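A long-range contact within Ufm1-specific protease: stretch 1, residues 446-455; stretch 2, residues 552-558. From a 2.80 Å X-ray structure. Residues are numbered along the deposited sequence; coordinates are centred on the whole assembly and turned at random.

Stretch 1 (446-455) GSTEISFVLN
Stretch 2, residues 552-558: YNMVLPQ

Packing of a helix on a strand in Ufm1-specific protease, built round Val555, Ser447 and Asn553. Gly446 is the N-cap residue (phi/psi -142/-161°) of a helix that runs from Ser447 through Asn455 and continues beyond it; the helical residues have phi between -45 and -85° and psi between -21 and -50°. Asn553 to Leu556 are extended, with phi from -107 to -134° and psi from 88 to 148°, and Pro557 follows at -61/136°. The two axes run in nearly the same direction, 15° apart, and approach to 8.5 Å. In the register, the nearest CA pair is Ser447 CA to Val555 CA, 6.4 Å. No hydrogen bond crosses the interface; van der Waals packing joins the segments and buries 257 Å², both sides summed.

Val555 contributes most, with 75 Å² covered. Its CA-to-CB bond points toward the helix, and with chi1 at 42° (p) both methyls face the helix: Val555 CG1 lies 3.9 Å from Ile450 CG2 and 4.4 Å from Ser447 O, and Val555 CG2 lies 4.2 Å from Ser451 CB. A short, branched side chain suits this place, filling the space between the backbones without a long arm. Ile450 also points toward the strand, with chi1 -87° (m) and chi2 -172° (t); Ser451 points sideways, with chi1 163° (t), and its small side chain fits the close approach of the valine methyl.

Ser447, buried and with 56 Å² covered, begins the helix and points toward the strand. At chi1 -46° (m), Ser447 OG comes 3.6 Å from Asn553 CB, a contact of oxygen with carbon. The small serine fits the close approach of the strand to this first turn, where Ser451 N donates a backbone hydrogen bond to Ser447 O (N to O, 3.2 Å). Asn553, partly exposed with 37 Å² covered, points toward the helix at chi1 -88° (m); a polar side chain is compatible with this less enclosed position.

Strand alternation organises the rest: Asn553 and Val555 point toward the helix, whereas Tyr552 and Met554 point away. Farther along, Leu454 points toward the strand, one helical turn after Ile450, and Leu454 N donates to Ile450 O (N to O, 3.2 Å). With chi1 -130°, between wells, and chi2 35° (p), Leu454 places CD2 4.5 Å from CG of Pro557, a loose apolar contact. Pro557 has a CG-exo ring and a CA-to-CB bond directed sideways, and offers a compact apolar surface there.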

# COMPACT_ATOMS: atom_id res chain seq x y z
N GLY A 446 -6.22 23.69 -21.13
CA GLY A 446 -7.41 22.96 -20.73
C GLY A 446 -7.42 21.49 -21.10
O GLY A 446 -6.38 20.89 -21.38
N SER A 447 -8.61 20.91 -21.11
CA SER A 447 -8.79 19.47 -21.24
C SER A 447 -8.09 18.86 -22.43
O SER A 447 -7.62 17.74 -22.37
CB SER A 447 -10.28 19.14 -21.34
OG SER A 447 -11.02 19.85 -20.36
N THR A 448 -8.04 19.58 -23.53
CA THR A 448 -7.70 18.93 -24.78
C THR A 448 -6.18 18.66 -24.87
O THR A 448 -5.73 17.62 -25.38
CB THR A 448 -8.38 19.66 -26.01
OG1 THR A 448 -7.51 19.68 -27.14
CG2 THR A 448 -8.83 21.08 -25.64
N GLU A 449 -5.39 19.57 -24.31
CA GLU A 449 -3.94 19.39 -24.31
C GLU A 449 -3.47 18.46 -23.18
O GLU A 449 -2.54 17.68 -23.38
CB GLU A 449 -3.22 20.75 -24.23
CG GLU A 449 -3.87 21.74 -23.31
CD GLU A 449 -4.99 22.51 -23.98
OE1 GLU A 449 -6.17 22.25 -23.67
OE2 GLU A 449 -4.69 23.36 -24.85
N ILE A 450 -4.11 18.58 -22.01
CA ILE A 450 -3.94 17.62 -20.92
C ILE A 450 -4.00 16.20 -21.46
O ILE A 450 -3.10 15.39 -21.21
CB ILE A 450 -5.02 17.81 -19.83
CG1 ILE A 450 -4.58 18.86 -18.81
CG2 ILE A 450 -5.34 16.50 -19.11
CD1 ILE A 450 -5.50 18.94 -17.62
N SER A 451 -5.03 15.91 -22.24
CA SER A 451 -5.17 14.59 -22.84
C SER A 451 -4.02 14.28 -23.79
O SER A 451 -3.68 13.12 -24.01
CB SER A 451 -6.50 14.49 -23.57
OG SER A 451 -6.51 13.39 -24.46
N PHE A 452 -3.44 15.33 -24.35
CA PHE A 452 -2.41 15.20 -25.38
C PHE A 452 -1.01 15.00 -24.78
O PHE A 452 -0.29 14.08 -25.19
CB PHE A 452 -2.45 16.43 -26.30
CG PHE A 452 -1.45 16.38 -27.43
CD1 PHE A 452 -1.70 15.62 -28.57
CD2 PHE A 452 -0.26 17.11 -27.36
CE1 PHE A 452 -0.78 15.57 -29.61
CE2 PHE A 452 0.67 17.07 -28.39
CZ PHE A 452 0.41 16.30 -29.52
N VAL A 453 -0.64 15.87 -23.83
CA VAL A 453 0.61 15.75 -23.06
C VAL A 453 0.74 14.35 -22.44
O VAL A 453 1.76 13.68 -22.57
CB VAL A 453 0.65 16.79 -21.92
CG1 VAL A 453 1.96 16.71 -21.15
CG2 VAL A 453 0.45 18.19 -22.47
N LEU A 454 -0.33 13.93 -21.77
CA LEU A 454 -0.52 12.57 -21.30
C LEU A 454 -0.30 11.49 -22.37
O LEU A 454 0.13 10.38 -22.06
CB LEU A 454 -1.95 12.43 -20.79
CG LEU A 454 -2.23 11.83 -19.43
CD1 LEU A 454 -1.13 12.22 -18.45
CD2 LEU A 454 -3.58 12.35 -18.97
N ASN A 455 -0.62 11.80 -23.63
CA ASN A 455 -0.50 10.79 -24.69
C ASN A 455 0.91 10.60 -25.24
O ASN A 455 1.22 9.55 -25.82
CB ASN A 455 -1.47 11.07 -25.84
CG ASN A 455 -1.54 9.92 -26.85
OD1 ASN A 455 -1.28 8.76 -26.52
ND2 ASN A 455 -1.88 10.25 -28.10
N TYR A 552 -18.99 21.88 -20.29
CA TYR A 552 -17.88 21.27 -19.55
C TYR A 552 -17.26 20.08 -20.30
O TYR A 552 -17.98 19.25 -20.85
CB TYR A 552 -18.35 20.81 -18.18
CG TYR A 552 -18.46 21.90 -17.14
CD1 TYR A 552 -17.51 22.03 -16.14
CD2 TYR A 552 -19.53 22.79 -17.12
CE1 TYR A 552 -17.61 23.01 -15.17
CE2 TYR A 552 -19.63 23.78 -16.15
CZ TYR A 552 -18.65 23.88 -15.18
OH TYR A 552 -18.71 24.85 -14.20
N ASN A 553 -15.93 20.02 -20.32
CA ASN A 553 -15.21 18.85 -20.85
C ASN A 553 -14.56 17.99 -19.73
O ASN A 553 -14.17 18.50 -18.68
CB ASN A 553 -14.21 19.24 -21.95
CG ASN A 553 -14.85 19.28 -23.36
OD1 ASN A 553 -16.04 19.00 -23.51
ND2 ASN A 553 -14.05 19.62 -24.37
N MET A 554 -14.49 16.68 -19.96
CA MET A 554 -13.99 15.74 -18.95
C MET A 554 -12.98 14.75 -19.56
O MET A 554 -13.28 14.06 -20.55
CB MET A 554 -15.15 14.97 -18.32
CG MET A 554 -15.36 15.23 -16.83
SD MET A 554 -17.02 14.79 -16.23
CE MET A 554 -18.06 15.73 -17.34
N VAL A 555 -11.79 14.69 -18.97
CA VAL A 555 -10.79 13.71 -19.42
C VAL A 555 -10.64 12.59 -18.38
O VAL A 555 -10.54 12.85 -17.17
CB VAL A 555 -9.44 14.37 -19.82
CG1 VAL A 555 -9.04 15.46 -18.86
CG2 VAL A 555 -8.34 13.33 -19.93
N LEU A 556 -10.66 11.36 -18.90
CA LEU A 556 -10.81 10.14 -18.13
C LEU A 556 -9.67 9.19 -18.43
O LEU A 556 -9.79 8.34 -19.33
CB LEU A 556 -12.11 9.45 -18.52
CG LEU A 556 -13.35 9.75 -17.68
CD1 LEU A 556 -13.59 11.23 -17.56
CD2 LEU A 556 -14.56 9.07 -18.26
N PRO A 557 -8.55 9.31 -17.69
CA PRO A 557 -7.33 8.55 -18.00
C PRO A 557 -7.52 7.04 -17.94
O PRO A 557 -8.16 6.53 -17.01
CB PRO A 557 -6.35 9.04 -16.94
CG PRO A 557 -6.85 10.42 -16.58
CD PRO A 557 -8.33 10.27 -16.60
N GLN A 558 -6.99 6.34 -18.92
CA GLN A 558 -7.10 4.88 -18.95
C GLN A 558 -5.74 4.26 -18.64
O GLN A 558 -4.74 4.58 -19.28
CB GLN A 558 -7.58 4.37 -20.32
CG GLN A 558 -8.75 5.13 -20.94
CD GLN A 558 -10.08 4.81 -20.27
OE1 GLN A 558 -10.67 3.75 -20.50
NE2 GLN A 558 -10.57 5.73 -19.45